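Local coordinates for putative uncharacterized protein (Coprinopsis cinerea, PDB 3W9A), which probably hydrolyses beta-glucan polysaccharides as the catalytic beta-jelly-roll domain of a fungal glycoside hydrolase of family 131, at residues Thr111-Val116 with Leu204-Arg209; Asp6-Asn11 with Thr56-Gly61. All coordinates share one frame; numbering follows the deposited sequence.

Contact 1: Thr111-Val116 with Leu204-Arg209; sequences TLEHQV and LRIVNR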
loop_
_atom_site.group_PDB
_atom_site.type_symbol
_atom_site.label_atom_id
_atom_site.label_comp_id
_atom_site.label_asym_id
_atom_site.label_seq_id
_atom_site.Cartn_x
_atom_site.Cartn_y
_atom_site.Cartn_z
ATOM N N THR A 111 0.010 -18.651 -6.610
ATOM C CA THR A 111 0.761 -19.191 -7.748
ATOM C C THR A 111 1.181 -18.102 -8.762
ATOM O O THR A 111 1.871 -18.404 -9.720
ATOM C CB THR A 111 -0.060 -20.276 -8.490
ATOM O OG1 THR A 111 -1.186 -19.689 -9.166
ATOM C CG2 THR A 111 -0.554 -21.342 -7.501
ATOM N N LEU A 112 0.758 -16.854 -8.548
ATOM C CA LEU A 112 0.960 -15.772 -9.511
ATOM C C LEU A 112 1.666 -14.584 -8.882
ATOM O O LEU A 112 1.449 -14.281 -7.707
ATOM C CB LEU A 112 -0.390 -15.293 -10.040
ATOM C CG LEU A 112 -1.175 -16.283 -10.897
ATOM C CD1 LEU A 112 -2.490 -15.656 -11.302
ATOM C CD2 LEU A 112 -0.386 -16.690 -12.122
ATOM N N GLU A 113 2.498 -13.900 -9.673
ATOM C CA GLU A 113 3.277 -12.775 -9.152
ATOM C C GLU A 113 2.408 -11.534 -8.969
ATOM O O GLU A 113 1.642 -11.188 -9.872
ATOM C CB GLU A 113 4.442 -12.430 -10.085
ATOM C CG GLU A 113 5.270 -11.259 -9.559
ATOM C CD GLU A 113 6.501 -10.972 -10.383
ATOM O OE1 GLU A 113 6.904 -11.824 -11.199
ATOM O OE2 GLU A 113 7.056 -9.872 -10.219
ATOM N N HIS A 114 2.560 -10.879 -7.807
ATOM C CA HIS A 114 1.909 -9.609 -7.462
ATOM C C HIS A 114 2.950 -8.628 -7.009
ATOM O O HIS A 114 3.902 -9.011 -6.337
ATOM C CB HIS A 114 0.963 -9.746 -6.270
ATOM C CG HIS A 114 -0.066 -10.799 -6.439
ATOM N ND1 HIS A 114 0.243 -12.135 -6.389
ATOM C CD2 HIS A 114 -1.399 -10.719 -6.644
ATOM C CE1 HIS A 114 -0.860 -12.840 -6.564
ATOM N NE2 HIS A 114 -1.869 -12.005 -6.724
ATOM N N GLN A 115 2.743 -7.363 -7.343
ATOM C CA GLN A 115 3.548 -6.271 -6.808
ATOM C C GLN A 115 2.588 -5.317 -6.123
ATOM O O GLN A 115 1.570 -4.907 -6.706
ATOM C CB GLN A 115 4.304 -5.561 -7.924
ATOM C CG GLN A 115 5.411 -6.393 -8.552
ATOM C CD GLN A 115 5.580 -6.151 -10.034
ATOM O OE1 GLN A 115 5.342 -5.051 -10.524
ATOM N NE2 GLN A 115 5.976 -7.189 -10.770
ATOM N N VAL A 116 2.886 -4.990 -4.877
ATOM C CA VAL A 116 1.959 -4.252 -4.052
ATOM C C VAL A 116 2.689 -3.172 -3.295
ATOM O O VAL A 116 3.801 -3.392 -2.829
ATOM C CB VAL A 116 1.277 -5.184 -3.058
ATOM C CG1 VAL A 116 0.129 -4.475 -2.384
ATOM C CG2 VAL A 116 0.777 -6.457 -3.767
ATOM N N LEU A 204 -0.798 -4.700 -8.403
ATOM C CA LEU A 204 -0.609 -5.146 -9.760
ATOM C C LEU A 204 -0.435 -6.639 -9.714
ATOM O O LEU A 204 0.335 -7.152 -8.881
ATOM C CB LEU A 204 0.631 -4.488 -10.383
ATOM C CG LEU A 204 1.071 -4.897 -11.803
ATOM C CD1 LEU A 204 1.841 -3.735 -12.405
ATOM C CD2 LEU A 204 1.947 -6.149 -11.818
ATOM N N ARG A 205 -1.159 -7.339 -10.584
ATOM C CA ARG A 205 -0.862 -8.751 -10.882
ATOM C C ARG A 205 -0.590 -8.930 -12.381
ATOM O O ARG A 205 -1.364 -8.447 -13.220
ATOM C CB ARG A 205 -2.014 -9.666 -10.456
ATOM C CG ARG A 205 -1.560 -11.086 -10.213
ATOM C CD ARG A 205 -2.721 -11.981 -9.821
ATOM N NE ARG A 205 -3.482 -12.398 -10.984
ATOM C CZ ARG A 205 -4.639 -13.045 -10.943
ATOM N NH1 ARG A 205 -5.223 -13.360 -9.782
ATOM N NH2 ARG A 205 -5.212 -13.394 -12.077
ATOM N N ILE A 206 0.481 -9.646 -12.714
ATOM C CA ILE A 206 0.894 -9.777 -14.114
ATOM C C ILE A 206 -0.098 -10.628 -14.907
ATOM O O ILE A 206 -0.578 -10.184 -15.942
ATOM C CB ILE A 206 2.334 -10.316 -14.270
ATOM C CG1 ILE A 206 3.355 -9.322 -13.701
ATOM C CG2 ILE A 206 2.691 -10.560 -15.741
ATOM C CD1 ILE A 206 4.732 -9.912 -13.507
ATOM N N VAL A 207 -0.406 -11.828 -14.428
ATOM C CA VAL A 207 -1.299 -12.746 -15.158
ATOM C C VAL A 207 -2.762 -12.362 -14.968
ATOM O O VAL A 207 -3.226 -12.230 -13.842
ATOM C CB VAL A 207 -1.090 -14.206 -14.719
ATOM C CG1 VAL A 207 -2.123 -15.132 -15.363
ATOM C CG2 VAL A 207 0.310 -14.648 -15.093
ATOM N N ASN A 208 -3.483 -12.188 -16.076
ATOM C CA ASN A 208 -4.878 -11.778 -16.045
ATOM C C ASN A 208 -5.821 -12.978 -16.161
ATOM O O ASN A 208 -5.847 -13.676 -17.187
ATOM C CB ASN A 208 -5.123 -10.802 -17.186
ATOM C CG ASN A 208 -6.543 -10.267 -17.231
ATOM O OD1 ASN A 208 -7.524 -10.994 -17.028
ATOM N ND2 ASN A 208 -6.661 -8.981 -17.520
ATOM N N ARG A 209 -6.577 -13.222 -15.105
ATOM C CA ARG A 209 -7.701 -14.158 -15.159
ATOM C C ARG A 209 -8.562 -14.063 -13.907
ATOM O O ARG A 209 -8.154 -13.483 -12.893
ATOM C CB ARG A 209 -7.224 -15.606 -15.342
ATOM C CG ARG A 209 -6.202 -16.062 -14.310
ATOM C CD ARG A 209 -6.107 -17.565 -14.346
ATOM N NE ARG A 209 -5.241 -18.165 -13.325
ATOM C CZ ARG A 209 -4.042 -18.684 -13.555
ATOM N NH1 ARG A 209 -3.513 -18.645 -14.758
ATOM N NH2 ARG A 209 -3.357 -19.240 -12.566
HETATM O O HOH W 1 -4.367 -20.242 -10.241
HETATM O O HOH W 2 -0.926 -20.573 -11.693
HETATM O O HOH W 3 1.006 -12.819 -12.222
#

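Contact 2: Asp6-Asn11 with Thr56-Gly61; sequences DGSFNN and TSELRG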
loop_
_atom_site.group_PDB
_atom_site.type_symbol
_atom_site.label_atom_id
_atom_site.label_comp_id
_atom_site.label_asym_id
_atom_site.label_seq_id
_atom_site.Cartn_x
_atom_site.Cartn_y
_atom_site.Cartn_z
ATOM N N ASP A 6 -1.219 12.848 4.240
ATOM C CA ASP A 6 -2.170 12.037 4.989
ATOM C C ASP A 6 -3.118 11.313 4.026
ATOM O O ASP A 6 -3.952 11.940 3.351
ATOM C CB ASP A 6 -2.922 12.910 5.988
ATOM C CG ASP A 6 -3.662 12.100 7.038
ATOM O OD1 ASP A 6 -3.954 10.917 6.806
ATOM O OD2 ASP A 6 -3.991 12.678 8.086
ATOM N N GLY A 7 -2.943 9.996 3.948
ATOM C CA GLY A 7 -3.787 9.117 3.134
ATOM C C GLY A 7 -4.986 8.542 3.865
ATOM O O GLY A 7 -5.557 7.526 3.431
ATOM N N SER A 8 -5.377 9.175 4.972
ATOM C CA SER A 8 -6.585 8.791 5.695
ATOM C C SER A 8 -7.723 8.643 4.703
ATOM O O SER A 8 -7.819 9.423 3.765
ATOM C CB SER A 8 -6.965 9.873 6.708
ATOM O OG SER A 8 -8.306 9.689 7.129
ATOM N N PHE A 9 -8.574 7.639 4.898
ATOM C CA PHE A 9 -9.751 7.478 4.066
ATOM C C PHE A 9 -10.985 8.110 4.728
ATOM O O PHE A 9 -12.116 7.902 4.259
ATOM C CB PHE A 9 -9.998 5.993 3.751
ATOM C CG PHE A 9 -8.917 5.373 2.921
ATOM C CD1 PHE A 9 -8.708 5.784 1.621
ATOM C CD2 PHE A 9 -8.092 4.385 3.444
ATOM C CE1 PHE A 9 -7.700 5.229 0.852
ATOM C CE2 PHE A 9 -7.090 3.822 2.673
ATOM C CZ PHE A 9 -6.888 4.250 1.379
ATOM N N ASN A 10 -10.791 8.906 5.793
ATOM C CA ASN A 10 -11.959 9.431 6.523
ATOM C C ASN A 10 -12.903 10.255 5.625
ATOM O O ASN A 10 -14.088 10.296 5.878
ATOM C CB ASN A 10 -11.551 10.263 7.744
ATOM C CG ASN A 10 -10.995 9.427 8.869
ATOM O OD1 ASN A 10 -11.125 8.197 8.872
ATOM N ND2 ASN A 10 -10.360 10.097 9.842
ATOM N N ASN A 11 -12.378 10.905 4.593
ATOM C CA ASN A 11 -13.209 11.732 3.712
ATOM C C ASN A 11 -13.684 10.965 2.498
ATOM O O ASN A 11 -14.406 11.506 1.671
ATOM C CB ASN A 11 -12.453 12.978 3.259
ATOM C CG ASN A 11 -12.273 13.975 4.377
ATOM O OD1 ASN A 11 -12.760 13.777 5.488
ATOM N ND2 ASN A 11 -11.565 15.057 4.090
ATOM N N THR A 56 -7.321 3.501 15.505
ATOM C CA THR A 56 -8.506 4.132 16.058
ATOM C C THR A 56 -8.847 5.482 15.412
ATOM O O THR A 56 -10.010 5.877 15.396
ATOM C CB THR A 56 -8.349 4.261 17.576
ATOM O OG1 THR A 56 -7.019 4.698 17.875
ATOM C CG2 THR A 56 -8.546 2.890 18.228
ATOM N N SER A 57 -7.847 6.172 14.864
ATOM C CA SER A 57 -8.064 7.494 14.238
ATOM C C SER A 57 -8.712 7.422 12.848
ATOM O O SER A 57 -9.034 8.446 12.258
ATOM C CB SER A 57 -6.732 8.241 14.140
ATOM O OG SER A 57 -5.866 7.580 13.231
ATOM N N GLU A 58 -8.888 6.208 12.332
ATOM C CA GLU A 58 -9.489 5.972 11.018
ATOM C C GLU A 58 -10.922 5.417 11.122
ATOM O O GLU A 58 -11.181 4.510 11.893
ATOM C CB GLU A 58 -8.607 4.974 10.240
ATOM C CG GLU A 58 -7.374 5.594 9.619
ATOM C CD GLU A 58 -7.741 6.554 8.504
ATOM O OE1 GLU A 58 -7.745 7.790 8.757
ATOM O OE2 GLU A 58 -8.073 6.068 7.394
ATOM N N LEU A 59 -11.848 5.954 10.334
ATOM C CA LEU A 59 -13.218 5.495 10.356
ATOM C C LEU A 59 -13.362 4.217 9.537
ATOM O O LEU A 59 -14.166 3.353 9.867
ATOM C CB LEU A 59 -14.157 6.551 9.765
ATOM C CG LEU A 59 -14.134 7.952 10.380
ATOM C CD1 LEU A 59 -15.076 8.852 9.595
ATOM C CD2 LEU A 59 -14.499 7.946 11.851
ATOM N N ARG A 60 -12.607 4.108 8.445
ATOM C CA ARG A 60 -12.768 2.967 7.545
ATOM C C ARG A 60 -11.465 2.540 6.879
ATOM O O ARG A 60 -10.441 3.195 7.030
ATOM C CB ARG A 60 -13.856 3.274 6.513
ATOM C CG ARG A 60 -13.545 4.426 5.602
ATOM C CD ARG A 60 -14.763 4.780 4.771
ATOM N NE ARG A 60 -15.777 5.443 5.576
ATOM C CZ ARG A 60 -15.769 6.729 5.918
ATOM N NH1 ARG A 60 -14.798 7.552 5.530
ATOM N NH2 ARG A 60 -16.759 7.194 6.674
ATOM N N GLY A 61 -11.505 1.401 6.190
ATOM C CA GLY A 61 -10.399 0.957 5.326
ATOM C C GLY A 61 -10.817 0.793 3.861
ATOM O O GLY A 61 -11.986 0.933 3.500
HETATM O O HOH W 4 -5.453 5.335 5.273
HETATM O O HOH W 5 -10.959 6.045 7.144
HETATM O O HOH W 6 -16.611 10.330 6.823
#

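Contact 1: Thr111-Val116 with Leu204-Arg209
Arg205 runs beside His114 from CB to CD, and its guanidinium lies against Leu112 and Val207. Its CB lies 4.0 Å from His114 CD2. CG rests over one face of the imidazole, 3.8 Å from the ring centroid, in a CH-pi contact displaced toward the rim, and also touches Glu113 O. Arg205 CD follows, 3.2 Å from His114 NE2, and the chain bends at chi3 (80°), which sets NE on course for Val207 O. NE and NH2 of Arg205 both bond Val207 O, each at 2.9 Å, while CD1 of Leu112 sits over the centre of the guanidinium, 3.4 Å from Arg205 CZ. NH1 turns to Glu213, whose carboxylate also bonds His114 NE2, so one acid joins both side chains. Backbone pairing underlies this: strands 114-119 and 203-205 are antiparallel neighbours in one sheet of the beta-jelly roll, with reciprocal N-H...O bonds between Gln115 and Leu204. Beyond the strand end, a water donating to Glu113 O and accepting from Val207 N bridges the two backbones beside the weak Ile206 N to Glu113 O bond. CD2 of Leu112 packs on CB of Val207 at 3.7 Å. Two waters link Arg209 NH2 to Thr111 OG1, one only weakly on the threonine side; Asp109 also bonds this hydroxyl.

Contact 2: Asp6-Asn11 with Thr56-Gly61
Ser8 OG stands anti to its backbone N (chi1 164°), facing Glu58, whose chain folds at chi2 (-68°) to present its carboxylate to the loop 6-11. The two oxygens take separate donors, each through its syn lone pair: Glu58 OE1 receives the Ser8 OG hydroxyl at 2.6 Å, and OE2 receives Phe9 N at 3.0 Å. Two bonds thus hold the buried carboxylate and limit its rotation, and a water within hydrogen-bonding distance of Glu58 OE2 and Asn10 OD1 accepts from Arg60 N. Ser8 OG also accepts from Asn10 N, closing an ST turn directly after the Asx turn in which Asp6 OD1 accepts from Ser8 N. These linked turns shape the loop that leaves strand 3-6, while Ser8, Phe9 N and Asn10 dock it on the connection entering strand 61-66; both strands pair with strand 213-224 in one sheet of the beta-jelly roll. The Asn10 amide reads the opposing backbone with both ends. OD1 accepts from Leu59 N at 2.8 Å, and ND2 donates almost straight (177°) to Ser57 O, 3.2 Å away. Arg60 reaches back through a chain bent at chi3, its NH1 shared between Phe9 O at 3.0 Å and Asn10 O at 2.9 Å. Both acceptors lie close to the guanidinium plane, although NH1 stands well above the Asn10 carbonyl plane. An alanine in place of Arg60 would probably leave these two carbonyls without their shared donor and make the loop 6-11 less firmly held. A water that accepts from Arg60 NH2 also donates to Asn10 O.

Contacts 1 and 2 lie on opposite sides of the chain's centre, their own centres 27 Å apart and their nearest atoms about 12 Å apart, so neither touches the other. They belong to different sheets of the jelly roll: contact 1 pairs two strands of one, whereas contact 2 joins loops leading out of and into strands of the other. Strand 213-224 offers an indirect connection, since it pairs with strands 3-6 and 61-66 beside contact 2 and carries Glu213, the shared partner of His114 and Arg205 in contact 1. A glycerol, probably from the crystallisation liquor, lies about 3 Å from the side chain of Gln115 and is hydrogen-bonded to its NE2; this alone does not establish a substrate site.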